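Long-range contacts in SusD superfamily protein (Parabacteroides distasonis, PDB 3OTN), which probably binds carbohydrate nutrients at the bacterial outer membrane: residues C42-L48 against L77-W82; T31-M36 against R260-S264. Residues are numbered along the deposited sequence.

Contact 1 (C42-L48 against L77-W82)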
loop_
_atom_site.group_PDB
_atom_site.type_symbol
_atom_site.label_atom_id
_atom_site.label_comp_id
_atom_site.label_asym_id
_atom_site.label_seq_id
_atom_site.Cartn_x
_atom_site.Cartn_y
_atom_site.Cartn_z
ATOM N N CYS A 42 -7.159 -0.867 15.593
ATOM C CA CYS A 42 -7.724 -0.458 14.283
ATOM C C CYS A 42 -6.735 0.494 13.604
ATOM O O CYS A 42 -6.187 1.397 14.223
ATOM C CB CYS A 42 -9.079 0.248 14.470
ATOM S SG CYS A 42 -10.369 -0.877 15.078
ATOM N N ASN A 43 -6.532 0.296 12.324
ATOM C CA ASN A 43 -5.541 1.055 11.555
ATOM C C ASN A 43 -6.027 1.055 10.146
ATOM O O ASN A 43 -6.614 0.057 9.717
ATOM C CB ASN A 43 -4.172 0.380 11.687
ATOM C CG ASN A 43 -3.035 1.151 10.968
ATOM O OD1 ASN A 43 -3.047 1.302 9.756
ATOM N ND2 ASN A 43 -2.050 1.641 11.740
ATOM N N THR A 44 -5.746 2.149 9.424
ATOM C CA THR A 44 -6.153 2.321 8.040
ATOM C C THR A 44 -5.688 1.175 7.124
ATOM O O THR A 44 -6.385 0.850 6.134
ATOM C CB THR A 44 -5.687 3.675 7.456
ATOM O OG1 THR A 44 -4.293 3.859 7.771
ATOM C CG2 THR A 44 -6.526 4.829 7.996
ATOM N N ILE A 45 -4.543 0.565 7.434
ATOM C CA ILE A 45 -4.035 -0.541 6.610
ATOM C C ILE A 45 -4.949 -1.749 6.558
ATOM O O ILE A 45 -4.891 -2.526 5.599
ATOM C CB ILE A 45 -2.616 -1.036 6.995
ATOM C CG1 ILE A 45 -2.586 -1.766 8.351
ATOM C CG2 ILE A 45 -1.593 0.115 6.908
ATOM C CD1 ILE A 45 -1.179 -2.348 8.666
ATOM N N LEU A 46 -5.813 -1.896 7.564
ATOM C CA LEU A 46 -6.696 -3.043 7.625
ATOM C C LEU A 46 -7.748 -3.057 6.533
ATOM O O LEU A 46 -8.161 -4.156 6.133
ATOM C CB LEU A 46 -7.363 -3.175 9.003
ATOM C CG LEU A 46 -6.494 -3.347 10.235
ATOM C CD1 LEU A 46 -7.329 -3.275 11.484
ATOM C CD2 LEU A 46 -5.652 -4.656 10.214
ATOM N N LEU A 47 -8.179 -1.880 6.059
ATOM C CA LEU A 47 -9.207 -1.787 5.006
ATOM C C LEU A 47 -8.807 -2.568 3.769
ATOM O O LEU A 47 -9.648 -3.226 3.138
ATOM C CB LEU A 47 -9.478 -0.320 4.586
ATOM C CG LEU A 47 -10.618 -0.089 3.555
ATOM C CD1 LEU A 47 -11.992 -0.538 4.092
ATOM C CD2 LEU A 47 -10.703 1.383 3.100
ATOM N N LEU A 48 -7.523 -2.473 3.431
ATOM C CA LEU A 48 -6.970 -3.083 2.227
ATOM C C LEU A 48 -6.512 -4.521 2.420
ATOM O O LEU A 48 -6.094 -5.148 1.463
ATOM C CB LEU A 48 -5.832 -2.228 1.683
ATOM C CG LEU A 48 -6.123 -0.735 1.432
ATOM C CD1 LEU A 48 -4.860 -0.040 0.956
ATOM C CD2 LEU A 48 -7.253 -0.526 0.445
ATOM N N LEU A 77 -15.908 0.604 9.591
ATOM C CA LEU A 77 -14.687 1.283 9.960
ATOM C C LEU A 77 -13.769 1.577 8.776
ATOM O O LEU A 77 -13.929 1.031 7.669
ATOM C CB LEU A 77 -13.947 0.450 11.020
ATOM C CG LEU A 77 -14.660 0.222 12.358
ATOM C CD1 LEU A 77 -13.823 -0.654 13.256
ATOM C CD2 LEU A 77 -14.991 1.559 13.031
ATOM N N TYR A 78 -12.791 2.446 9.036
ATOM C CA TYR A 78 -11.689 2.807 8.124
ATOM C C TYR A 78 -12.047 3.727 6.983
ATOM O O TYR A 78 -11.261 4.605 6.640
ATOM C CB TYR A 78 -10.944 1.563 7.598
ATOM C CG TYR A 78 -10.798 0.497 8.639
ATOM C CD1 TYR A 78 -10.166 0.782 9.833
ATOM C CD2 TYR A 78 -11.365 -0.777 8.480
ATOM C CE1 TYR A 78 -10.068 -0.147 10.839
ATOM C CE2 TYR A 78 -11.258 -1.757 9.513
ATOM C CZ TYR A 78 -10.596 -1.416 10.691
ATOM O OH TYR A 78 -10.458 -2.305 11.756
ATOM N N ILE A 79 -13.191 3.498 6.334
ATOM C CA ILE A 79 -13.564 4.251 5.165
ATOM C C ILE A 79 -13.649 5.782 5.454
ATOM O O ILE A 79 -13.274 6.583 4.607
ATOM C CB ILE A 79 -14.861 3.709 4.464
ATOM C CG1 ILE A 79 -16.075 3.779 5.402
ATOM C CG2 ILE A 79 -14.634 2.264 3.904
ATOM C CD1 ILE A 79 -17.348 3.269 4.802
ATOM N N GLU A 80 -14.118 6.184 6.632
ATOM C CA GLU A 80 -14.165 7.609 6.992
ATOM C C GLU A 80 -12.778 8.227 7.023
ATOM O O GLU A 80 -12.578 9.340 6.547
ATOM C CB GLU A 80 -14.814 7.822 8.370
ATOM C CG GLU A 80 -16.287 7.848 8.310
ATOM C CD GLU A 80 -16.936 7.875 9.673
ATOM O OE1 GLU A 80 -16.816 6.874 10.428
ATOM O OE2 GLU A 80 -17.610 8.882 9.945
ATOM N N ASP A 81 -11.832 7.502 7.618
ATOM C CA ASP A 81 -10.457 7.996 7.796
ATOM C C ASP A 81 -9.788 8.169 6.435
ATOM O O ASP A 81 -9.118 9.163 6.186
ATOM C CB ASP A 81 -9.648 7.015 8.662
ATOM C CG ASP A 81 -10.351 6.704 9.985
ATOM O OD1 ASP A 81 -10.141 7.464 10.933
ATOM O OD2 ASP A 81 -11.174 5.764 10.040
ATOM N N TRP A 82 -9.998 7.184 5.569
ATOM C CA TRP A 82 -9.422 7.215 4.248
ATOM C C TRP A 82 -9.981 8.368 3.437
ATOM O O TRP A 82 -9.208 9.083 2.815
ATOM C CB TRP A 82 -9.616 5.909 3.488
ATOM C CG TRP A 82 -8.622 4.848 3.790
ATOM C CD1 TRP A 82 -8.774 3.792 4.643
ATOM C CD2 TRP A 82 -7.341 4.699 3.197
ATOM N NE1 TRP A 82 -7.649 3.003 4.640
ATOM C CE2 TRP A 82 -6.748 3.542 3.758
ATOM C CE3 TRP A 82 -6.623 5.435 2.264
ATOM C CZ2 TRP A 82 -5.475 3.094 3.386
ATOM C CZ3 TRP A 82 -5.339 5.002 1.910
ATOM C CH2 TRP A 82 -4.797 3.823 2.453
#
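A buried aromatic-aliphatic junction inside the alpha-helical SusD-type fold is built here, where the turn after strand 42-43 meets the first turn of helix 79-100. W82 makes the hydrogen bond across the contact: its indole NE1 donates to the backbone O of T44 (2.9 Å), so the ring's polar atom is satisfied while the rest lies among apolar groups. T44 also sets its methyl CG2 over the five-membered ring of W82, 4.3 Å from the centroid, a CH-pi contact; its OG1 turns instead to V32. L47 CD2 also packs against W82 CD1 at 3.5 Å. The CA-to-CB bond of L47 points toward 77-82, and L47 CB lies 3.8 Å from Y78 CB. At its branched end, L47 CD1 reaches I79 CG2 at 3.9 Å; a leucine suits this buried, apolar place.

The turn itself starts as an Asx turn: N43 OD1 accepts from I45 N at 2.9 Å, a role suited to the short carboxamide of asparagine. In this helix-rich TPR-clan region, Y78 takes the N-cap position of helix 79-100, and its O accepts from W82 N (3.1 Å). The Y78 side chain faces the turn, with L46 CB over one ring face and C42 CB at the ring edge. C42 SG makes an oblique sulfur-aromatic contact, 5.4 Å from the Y78 centroid, while Y78 OH is hydrogen-bonded to S62 O.

Contact 2 (T31-M36 against R260-S264). With EDO (1,2-ethanediol), chain K.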
loop_
_atom_site.group_PDB
_atom_site.type_symbol
_atom_site.label_atom_id
_atom_site.label_comp_id
_atom_site.label_asym_id
_atom_site.label_seq_id
_atom_site.Cartn_x
_atom_site.Cartn_y
_atom_site.Cartn_z
ATOM N N THR A 31 -0.008 10.266 6.786
ATOM C CA THR A 31 -0.448 9.496 7.922
ATOM C C THR A 31 -1.558 8.534 7.538
ATOM O O THR A 31 -1.608 7.429 8.059
ATOM C CB THR A 31 -0.945 10.387 9.058
ATOM O OG1 THR A 31 -1.986 11.232 8.539
ATOM C CG2 THR A 31 0.198 11.223 9.640
ATOM N N VAL A 32 -2.390 8.891 6.568
ATOM C CA VAL A 32 -3.523 8.010 6.183
ATOM C C VAL A 32 -3.098 6.615 5.698
ATOM O O VAL A 32 -3.858 5.645 5.838
ATOM C CB VAL A 32 -4.450 8.676 5.114
ATOM C CG1 VAL A 32 -3.787 8.658 3.723
ATOM C CG2 VAL A 32 -5.799 7.995 5.080
ATOM N N PHE A 33 -1.885 6.498 5.151
ATOM C CA PHE A 33 -1.414 5.226 4.581
ATOM C C PHE A 33 -1.051 4.216 5.679
ATOM O O PHE A 33 -0.899 3.020 5.388
ATOM C CB PHE A 33 -0.247 5.429 3.590
ATOM C CG PHE A 33 -0.555 6.429 2.497
ATOM C CD1 PHE A 33 -1.690 6.275 1.707
ATOM C CD2 PHE A 33 0.272 7.514 2.263
ATOM C CE1 PHE A 33 -2.023 7.221 0.727
ATOM C CE2 PHE A 33 -0.050 8.465 1.288
ATOM C CZ PHE A 33 -1.214 8.321 0.541
ATOM N N ASN A 34 -0.871 4.706 6.914
ATOM C CA ASN A 34 -0.698 3.824 8.088
ATOM C C ASN A 34 -0.870 4.668 9.315
ATOM O O ASN A 34 0.030 5.416 9.715
ATOM C CB ASN A 34 0.685 3.146 8.066
ATOM C CG ASN A 34 0.876 2.148 9.182
ATOM O OD1 ASN A 34 0.408 2.339 10.289
ATOM N ND2 ASN A 34 1.616 1.066 8.887
ATOM N N LYS A 35 -2.063 4.616 9.885
ATOM C CA LYS A 35 -2.295 5.270 11.136
ATOM C C LYS A 35 -3.346 4.525 11.934
ATOM O O LYS A 35 -4.242 3.867 11.369
ATOM C CB LYS A 35 -2.732 6.726 10.934
ATOM C CG LYS A 35 -4.120 6.926 10.324
ATOM C CD LYS A 35 -4.550 8.399 10.386
ATOM C CE LYS A 35 -6.034 8.549 10.640
ATOM N NZ LYS A 35 -6.500 9.981 10.596
HETATM N N MSE A 36 -3.279 4.725 13.243
HETATM C CA MSE A 36 -4.230 4.129 14.165
HETATM C C MSE A 36 -5.544 4.905 14.090
HETATM O O MSE A 36 -5.541 6.144 13.965
HETATM C CB MSE A 36 -3.713 4.140 15.579
HETATM C CG MSE A 36 -2.408 3.373 15.791
HETATM SE SE MSE A 36 -2.311 1.507 15.228
HETATM C CE MSE A 36 -3.786 0.781 16.358
ATOM N N ARG A 260 6.557 10.449 14.703
ATOM C CA ARG A 260 5.521 9.456 14.968
ATOM C C ARG A 260 6.152 8.052 15.094
ATOM O O ARG A 260 7.038 7.672 14.290
ATOM C CB ARG A 260 4.468 9.497 13.845
ATOM C CG ARG A 260 3.141 8.818 14.172
ATOM C CD ARG A 260 2.006 9.292 13.239
ATOM N NE ARG A 260 2.244 8.969 11.833
ATOM C CZ ARG A 260 1.560 8.069 11.133
ATOM N NH1 ARG A 260 0.561 7.397 11.676
ATOM N NH2 ARG A 260 1.870 7.848 9.870
ATOM N N HIS A 261 5.676 7.285 16.075
ATOM C CA HIS A 261 6.100 5.908 16.274
ATOM C C HIS A 261 5.167 5.010 15.455
ATOM O O HIS A 261 3.980 5.330 15.273
ATOM C CB HIS A 261 6.102 5.514 17.769
ATOM C CG HIS A 261 6.932 6.425 18.623
ATOM N ND1 HIS A 261 6.663 6.661 19.952
ATOM C CD2 HIS A 261 7.968 7.235 18.302
ATOM C CE1 HIS A 261 7.525 7.547 20.422
ATOM N NE2 HIS A 261 8.325 7.918 19.441
ATOM N N ASN A 262 5.703 3.902 14.952
ATOM C CA ASN A 262 4.927 2.948 14.142
ATOM C C ASN A 262 4.157 2.000 15.063
ATOM O O ASN A 262 4.672 0.965 15.497
ATOM C CB ASN A 262 5.841 2.159 13.210
ATOM C CG ASN A 262 5.090 1.247 12.301
ATOM O OD1 ASN A 262 3.910 0.993 12.502
ATOM N ND2 ASN A 262 5.791 0.677 11.332
ATOM N N GLU A 263 2.914 2.363 15.353
ATOM C CA GLU A 263 2.060 1.550 16.218
ATOM C C GLU A 263 1.549 0.308 15.522
ATOM O O GLU A 263 1.165 -0.619 16.176
ATOM C CB GLU A 263 0.907 2.382 16.814
ATOM C CG GLU A 263 1.373 3.404 17.899
ATOM C CD GLU A 263 2.038 2.743 19.139
ATOM O OE1 GLU A 263 1.304 2.141 19.933
ATOM O OE2 GLU A 263 3.288 2.851 19.343
ATOM N N SER A 264 1.527 0.294 14.189
ATOM C CA SER A 264 1.052 -0.865 13.436
ATOM C C SER A 264 1.856 -2.135 13.689
ATOM O O SER A 264 1.349 -3.243 13.433
ATOM C CB SER A 264 0.984 -0.579 11.936
ATOM O OG SER A 264 2.258 -0.499 11.292
HETATM C C1 EDO K . 4.225 10.700 7.183
HETATM O O1 EDO K . 5.327 10.078 6.467
HETATM C C2 EDO K . 4.516 10.789 8.689
HETATM O O2 EDO K . 4.272 9.496 9.260
HETATM O O HOH W 1 0.914 3.020 12.926
HETATM O O HOH W 2 -1.232 6.543 14.352
#
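Two loops of the SusD fold, one ahead of strand 36-37 and the other following strand 249-253, are joined by polar side chains reaching for backbone and hydroxyl groups. R260, t at chi1 and chi2 and then p at chi3, extends far enough for its guanidinium to fork onto one carbonyl: NH1 and NH2 lie 2.8 and 3.1 Å from N34 O, both as hydrogen bonds. T31, p at chi1, lays CG2 over the guanidinium face, 3.7 Å from R260 CZ. At the guanidinium edge, R260 NH2 donates to O2 of ethanediol (3.0 Å), probably a crystallisation additive. N34, t at chi1, projects its amide across the gap, suiting a residue that must both donate and accept: ND2 donates to S264 OG (2.9 Å), and OD1 accepts from water 1. Chi1 m brings CG of selenomethionine M36 to 3.6 Å from E263 CB, and chi2 and chi3, also m, place SE and CE. S264, p at chi1, donates a hydrogen bond from OG to N262 OD1, only 2.5 Å away.

The contacts lie side by side, their centres about 11 Å apart, and share the hairpin of antiparallel strands 36-37 and 42-43. Residues 31-36 lead into its first strand and 42-48 leave its second; 77-82 follow a short way on, whereas 260-264 come from much later in the chain, so contact 1 falls wholly within the sequence span bridged by contact 2. Direct bonds probably tie them: T44 OG1 to V32 O (2.7 Å) and N43 ND2 to N34 OD1 (2.9 Å). One hairpin thus connects helix 79-100, in the N-terminal starch-binding family region, with a loop from the later SusD region, bringing distant parts of the sequence together in one compact body.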